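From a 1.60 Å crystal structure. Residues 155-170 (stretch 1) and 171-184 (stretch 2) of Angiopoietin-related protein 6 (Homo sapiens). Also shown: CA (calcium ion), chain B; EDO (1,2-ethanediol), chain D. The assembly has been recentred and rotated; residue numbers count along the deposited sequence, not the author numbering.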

# COMPACT_ATOMS: atom_id res chain seq x y z
N ARG A 155 -1.10 -2.24 -18.99
CA ARG A 155 -2.09 -1.19 -19.16
C ARG A 155 -1.48 0.19 -18.97
O ARG A 155 -2.21 1.17 -18.81
CB ARG A 155 -3.22 -1.39 -18.16
CG ARG A 155 -3.87 -2.69 -18.35
CD ARG A 155 -4.62 -3.15 -17.14
NE ARG A 155 -5.50 -4.25 -17.54
CZ ARG A 155 -6.02 -5.12 -16.71
NH1 ARG A 155 -5.76 -5.04 -15.40
NH2 ARG A 155 -6.81 -6.08 -17.19
N ASP A 156 -0.16 0.27 -18.93
CA ASP A 156 0.48 1.51 -18.56
C ASP A 156 0.55 2.44 -19.77
O ASP A 156 0.01 2.18 -20.85
CB ASP A 156 1.86 1.21 -17.96
CG ASP A 156 2.83 0.57 -18.94
OD1 ASP A 156 2.88 0.99 -20.13
OD2 ASP A 156 3.59 -0.33 -18.52
N SER A 157 1.20 3.58 -19.55
CA SER A 157 1.32 4.61 -20.58
C SER A 157 2.72 4.67 -21.17
O SER A 157 3.11 5.68 -21.74
CB SER A 157 0.93 5.96 -19.98
OG SER A 157 -0.45 5.95 -19.64
N TYR A 158 3.47 3.57 -21.05
CA TYR A 158 4.83 3.43 -21.51
C TYR A 158 4.89 2.59 -22.78
O TYR A 158 4.08 1.70 -23.00
CB TYR A 158 5.69 2.80 -20.43
CG TYR A 158 7.16 2.68 -20.75
CD1 TYR A 158 7.88 3.76 -21.23
CD2 TYR A 158 7.82 1.48 -20.54
CE1 TYR A 158 9.24 3.64 -21.51
CE2 TYR A 158 9.17 1.35 -20.79
CZ TYR A 158 9.87 2.44 -21.30
OH TYR A 158 11.21 2.29 -21.56
N SER A 159 5.86 2.91 -23.64
CA SER A 159 6.05 2.18 -24.89
C SER A 159 6.33 0.72 -24.63
O SER A 159 5.98 -0.13 -25.44
CB SER A 159 7.23 2.75 -25.70
OG SER A 159 7.38 4.14 -25.63
N GLY A 160 6.99 0.42 -23.55
CA GLY A 160 7.27 -0.94 -23.15
C GLY A 160 6.47 -1.34 -21.97
O GLY A 160 5.42 -0.76 -21.71
N ASN A 161 6.91 -2.32 -21.27
CA ASN A 161 6.15 -2.98 -20.20
C ASN A 161 6.78 -2.59 -18.85
O ASN A 161 7.76 -3.18 -18.41
CB ASN A 161 6.17 -4.49 -20.40
CG ASN A 161 5.26 -5.22 -19.42
OD1 ASN A 161 5.00 -4.76 -18.30
ND2 ASN A 161 4.81 -6.39 -19.82
N CYS A 162 6.18 -1.59 -18.19
CA CYS A 162 6.78 -1.09 -16.95
C CYS A 162 6.98 -2.19 -15.92
O CYS A 162 8.03 -2.27 -15.27
CB CYS A 162 5.93 0.02 -16.35
SG CYS A 162 5.90 1.51 -17.31
N ALA A 163 5.98 -3.06 -15.75
CA ALA A 163 6.05 -4.11 -14.73
C ALA A 163 7.20 -5.08 -15.01
O ALA A 163 7.79 -5.64 -14.08
CB ALA A 163 4.73 -4.87 -14.70
N LEU A 164 7.47 -5.35 -16.29
CA LEU A 164 8.57 -6.24 -16.66
C LEU A 164 9.90 -5.70 -16.15
O LEU A 164 10.77 -6.47 -15.73
CB LEU A 164 8.62 -6.38 -18.18
CG LEU A 164 9.70 -7.26 -18.81
CD1 LEU A 164 9.50 -8.71 -18.42
CD2 LEU A 164 9.68 -7.10 -20.33
N TYR A 165 10.07 -4.39 -16.20
CA TYR A 165 11.34 -3.80 -15.79
C TYR A 165 11.35 -3.39 -14.33
O TYR A 165 12.40 -3.50 -13.69
CB TYR A 165 11.66 -2.57 -16.65
CG TYR A 165 11.66 -2.84 -18.14
CD1 TYR A 165 12.61 -3.67 -18.71
CD2 TYR A 165 10.71 -2.28 -18.95
CE1 TYR A 165 12.61 -3.92 -20.08
CE2 TYR A 165 10.69 -2.52 -20.32
CZ TYR A 165 11.64 -3.34 -20.88
OH TYR A 165 11.61 -3.58 -22.23
N GLN A 166 10.24 -2.90 -13.79
CA GLN A 166 10.24 -2.41 -12.41
C GLN A 166 9.68 -3.43 -11.42
O GLN A 166 9.83 -3.23 -10.22
CB GLN A 166 9.46 -1.11 -12.32
CG GLN A 166 10.12 -0.02 -13.15
CD GLN A 166 9.68 1.34 -12.73
OE1 GLN A 166 10.45 2.10 -12.15
NE2 GLN A 166 8.43 1.66 -13.02
N ARG A 167 9.09 -4.53 -11.92
CA ARG A 167 8.88 -5.80 -11.22
C ARG A 167 7.74 -5.80 -10.21
O ARG A 167 7.60 -6.76 -9.48
CB ARG A 167 10.15 -6.28 -10.52
CG ARG A 167 11.43 -6.17 -11.33
CD ARG A 167 11.38 -6.96 -12.62
NE ARG A 167 11.30 -8.39 -12.35
CZ ARG A 167 11.32 -9.34 -13.29
NH1 ARG A 167 11.42 -9.01 -14.57
NH2 ARG A 167 11.23 -10.61 -12.93
N GLY A 168 6.90 -4.77 -10.17
CA GLY A 168 5.75 -4.76 -9.29
C GLY A 168 4.46 -4.92 -10.06
O GLY A 168 4.40 -4.93 -11.29
N GLY A 169 3.37 -5.13 -9.28
CA GLY A 169 2.05 -4.77 -9.74
C GLY A 169 1.80 -3.35 -9.27
O GLY A 169 2.04 -3.02 -8.10
N TRP A 170 1.34 -2.48 -10.18
CA TRP A 170 1.24 -1.07 -9.81
C TRP A 170 0.44 -0.34 -10.86
O TRP A 170 0.26 -0.83 -11.98
CB TRP A 170 2.64 -0.47 -9.69
CG TRP A 170 2.81 0.80 -8.87
CD1 TRP A 170 3.20 2.02 -9.35
CD2 TRP A 170 2.69 0.95 -7.45
NE1 TRP A 170 3.31 2.91 -8.32
CE2 TRP A 170 3.00 2.29 -7.14
CE3 TRP A 170 2.33 0.08 -6.41
CZ2 TRP A 170 2.97 2.78 -5.84
CZ3 TRP A 170 2.31 0.57 -5.12
CH2 TRP A 170 2.62 1.91 -4.85
N TRP A 171 0.03 0.87 -10.49
CA TRP A 171 -0.67 1.78 -11.39
C TRP A 171 0.36 2.54 -12.23
O TRP A 171 0.51 3.76 -12.16
CB TRP A 171 -1.57 2.71 -10.59
CG TRP A 171 -2.50 2.01 -9.62
CD1 TRP A 171 -3.75 1.52 -9.88
CD2 TRP A 171 -2.24 1.72 -8.23
NE1 TRP A 171 -4.29 0.96 -8.75
CE2 TRP A 171 -3.39 1.08 -7.72
CE3 TRP A 171 -1.16 1.96 -7.37
CZ2 TRP A 171 -3.49 0.66 -6.40
CZ3 TRP A 171 -1.27 1.53 -6.05
CH2 TRP A 171 -2.43 0.90 -5.59
N TYR A 172 1.15 1.77 -12.97
CA TYR A 172 2.27 2.34 -13.71
C TYR A 172 1.79 3.38 -14.72
O TYR A 172 0.74 3.24 -15.36
CB TYR A 172 3.09 1.24 -14.40
CG TYR A 172 3.95 0.40 -13.46
CD1 TYR A 172 4.99 0.96 -12.72
CD2 TYR A 172 3.74 -0.97 -13.34
CE1 TYR A 172 5.75 0.20 -11.87
CE2 TYR A 172 4.51 -1.74 -12.49
CZ TYR A 172 5.55 -1.14 -11.77
OH TYR A 172 6.32 -1.93 -10.91
N HIS A 173 2.61 4.44 -14.86
CA HIS A 173 2.41 5.52 -15.81
C HIS A 173 3.46 5.34 -16.88
O HIS A 173 3.31 4.44 -17.74
CB HIS A 173 2.53 6.87 -15.07
CG HIS A 173 2.13 8.06 -15.89
ND1 HIS A 173 1.56 9.18 -15.32
CD2 HIS A 173 2.25 8.32 -17.21
CE1 HIS A 173 1.33 10.08 -16.27
NE2 HIS A 173 1.74 9.58 -17.43
N ALA A 174 4.57 6.08 -16.86
CA ALA A 174 5.64 5.93 -17.85
C ALA A 174 7.02 6.30 -17.30
O ALA A 174 7.68 7.21 -17.80
CB ALA A 174 5.32 6.77 -19.09
N CYS A 175 7.51 5.58 -16.27
CA CYS A 175 6.82 4.45 -15.66
C CYS A 175 6.33 4.75 -14.25
O CYS A 175 5.21 4.37 -13.88
CB CYS A 175 7.72 3.22 -15.56
SG CYS A 175 7.80 2.31 -17.11
N ALA A 176 7.18 5.40 -13.44
CA ALA A 176 6.77 5.60 -12.06
C ALA A 176 7.57 6.65 -11.31
O ALA A 176 8.80 6.72 -11.41
CB ALA A 176 6.84 4.29 -11.26
N HIS A 177 6.84 7.39 -10.50
CA HIS A 177 7.43 8.17 -9.42
C HIS A 177 7.58 7.36 -8.13
O HIS A 177 8.38 7.74 -7.28
CB HIS A 177 6.58 9.41 -9.18
CG HIS A 177 6.72 10.44 -10.25
ND1 HIS A 177 6.11 11.67 -10.18
CD2 HIS A 177 7.37 10.41 -11.44
CE1 HIS A 177 6.41 12.37 -11.27
NE2 HIS A 177 7.18 11.62 -12.04
N SER A 178 6.82 6.28 -7.97
CA SER A 178 6.94 5.41 -6.80
C SER A 178 6.80 3.97 -7.27
O SER A 178 6.10 3.70 -8.25
CB SER A 178 5.88 5.74 -5.75
OG SER A 178 4.58 5.84 -6.28
N ASN A 179 7.47 3.05 -6.58
CA ASN A 179 7.48 1.66 -7.02
C ASN A 179 7.49 0.77 -5.79
O ASN A 179 8.35 -0.09 -5.61
CB ASN A 179 8.68 1.39 -7.92
CG ASN A 179 8.63 0.03 -8.60
OD1 ASN A 179 7.59 -0.39 -9.09
ND2 ASN A 179 9.78 -0.65 -8.64
N LEU A 180 6.48 0.95 -4.93
CA LEU A 180 6.55 0.31 -3.63
C LEU A 180 6.37 -1.20 -3.70
O LEU A 180 6.73 -1.89 -2.75
CB LEU A 180 5.52 0.91 -2.67
CG LEU A 180 5.68 2.41 -2.39
CD1 LEU A 180 4.70 2.84 -1.34
CD2 LEU A 180 7.12 2.76 -2.01
N ASN A 181 5.85 -1.73 -4.81
CA ASN A 181 5.75 -3.18 -4.98
C ASN A 181 6.92 -3.76 -5.77
O ASN A 181 6.83 -4.89 -6.25
CB ASN A 181 4.42 -3.55 -5.63
CG ASN A 181 3.25 -3.37 -4.69
OD1 ASN A 181 3.41 -3.31 -3.46
ND2 ASN A 181 2.06 -3.29 -5.26
N GLY A 182 8.01 -3.02 -5.89
CA GLY A 182 9.16 -3.45 -6.65
C GLY A 182 10.05 -4.39 -5.88
O GLY A 182 9.63 -5.08 -4.95
N VAL A 183 11.30 -4.44 -6.32
CA VAL A 183 12.27 -5.35 -5.73
C VAL A 183 12.81 -4.74 -4.44
O VAL A 183 13.39 -3.66 -4.46
CB VAL A 183 13.43 -5.60 -6.71
CG1 VAL A 183 14.40 -6.59 -6.08
CG2 VAL A 183 12.92 -6.09 -8.04
N TRP A 184 12.62 -5.45 -3.32
CA TRP A 184 13.24 -5.06 -2.05
C TRP A 184 14.69 -5.52 -2.08
O TRP A 184 14.98 -6.72 -2.05
CB TRP A 184 12.49 -5.66 -0.87
CG TRP A 184 12.95 -5.15 0.48
CD1 TRP A 184 12.49 -4.06 1.15
CD2 TRP A 184 13.98 -5.71 1.30
NE1 TRP A 184 13.16 -3.91 2.34
CE2 TRP A 184 14.08 -4.91 2.46
CE3 TRP A 184 14.82 -6.82 1.17
CZ2 TRP A 184 14.99 -5.19 3.49
CZ3 TRP A 184 15.72 -7.09 2.19
CH2 TRP A 184 15.81 -6.27 3.32
CA CA B . 3.17 -0.37 -21.96
C1 EDO D . 4.23 -8.37 -11.53
O1 EDO D . 3.80 -7.41 -12.51
C2 EDO D . 4.34 -9.75 -12.19
O2 EDO D . 3.04 -10.13 -12.68
O HOH W 1 1.13 0.66 -22.71
O HOH W 2 3.37 -1.11 -24.27
O HOH W 3 8.68 -7.06 -7.00

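Two consecutive stretches of one chain fold against each other, joined by a disulfide and by hydrogen bonds that mostly pair a backbone group with a side chain. Tyr172 is the hub. Its ring lies between Cys162 CB over one face and Trp170 CB over the opposite face, the latter 3.6 Å from the ring centroid. Its hydroxyl donates to Asn179 OD1 (Tyr172 OH to OD1, 2.7 Å) and accepts from Gly168 N (3.0 Å to Tyr172 OH), so it is used in both directions. Gly168 has no side chain, and an ideal CB there would clash with both Tyr172 OH and Asn181 O.

The carboxamides of Asn179 and Asn181 satisfy backbone carbonyls at the end of helix 162-166 and just past it. Asn179 ND2 donates almost linearly to Gln166 O (3.0 Å), and Asn181 ND2 donates to Gly169 O (2.9 Å). Water 3 bridges the stretches, donating to Arg167 O (2.7 Å) and Asn181 O (2.9 Å); the carbonyl of Gly168 instead accepts from the ethanediol (EDO O1 to Gly168 O, 2.8 Å). Trp170 NE1 lies 2.9 Å from Ser178 O, but the angle is too poor for a hydrogen bond. The Trp170 ring receives the edge of Trp171 on one face and has Leu180 N over the other.

At the calcium end, Asp156 divides its carboxylate: OD1 binds the ion (Asp156 OD1 to CA, 2.3 Å) and accepts from Tyr158 N (2.8 Å to Asp156 OD1), while OD2 accepts from Cys162 N (2.9 Å to Asp156 OD2), tying the ion site to the start of the helix. Ser157 N reaches across to His173 O (2.9 Å). Nearby, Cys162 SG and Cys175 SG form the disulfide (2.1 Å), just after the cis peptide between Ala174 and Cys175.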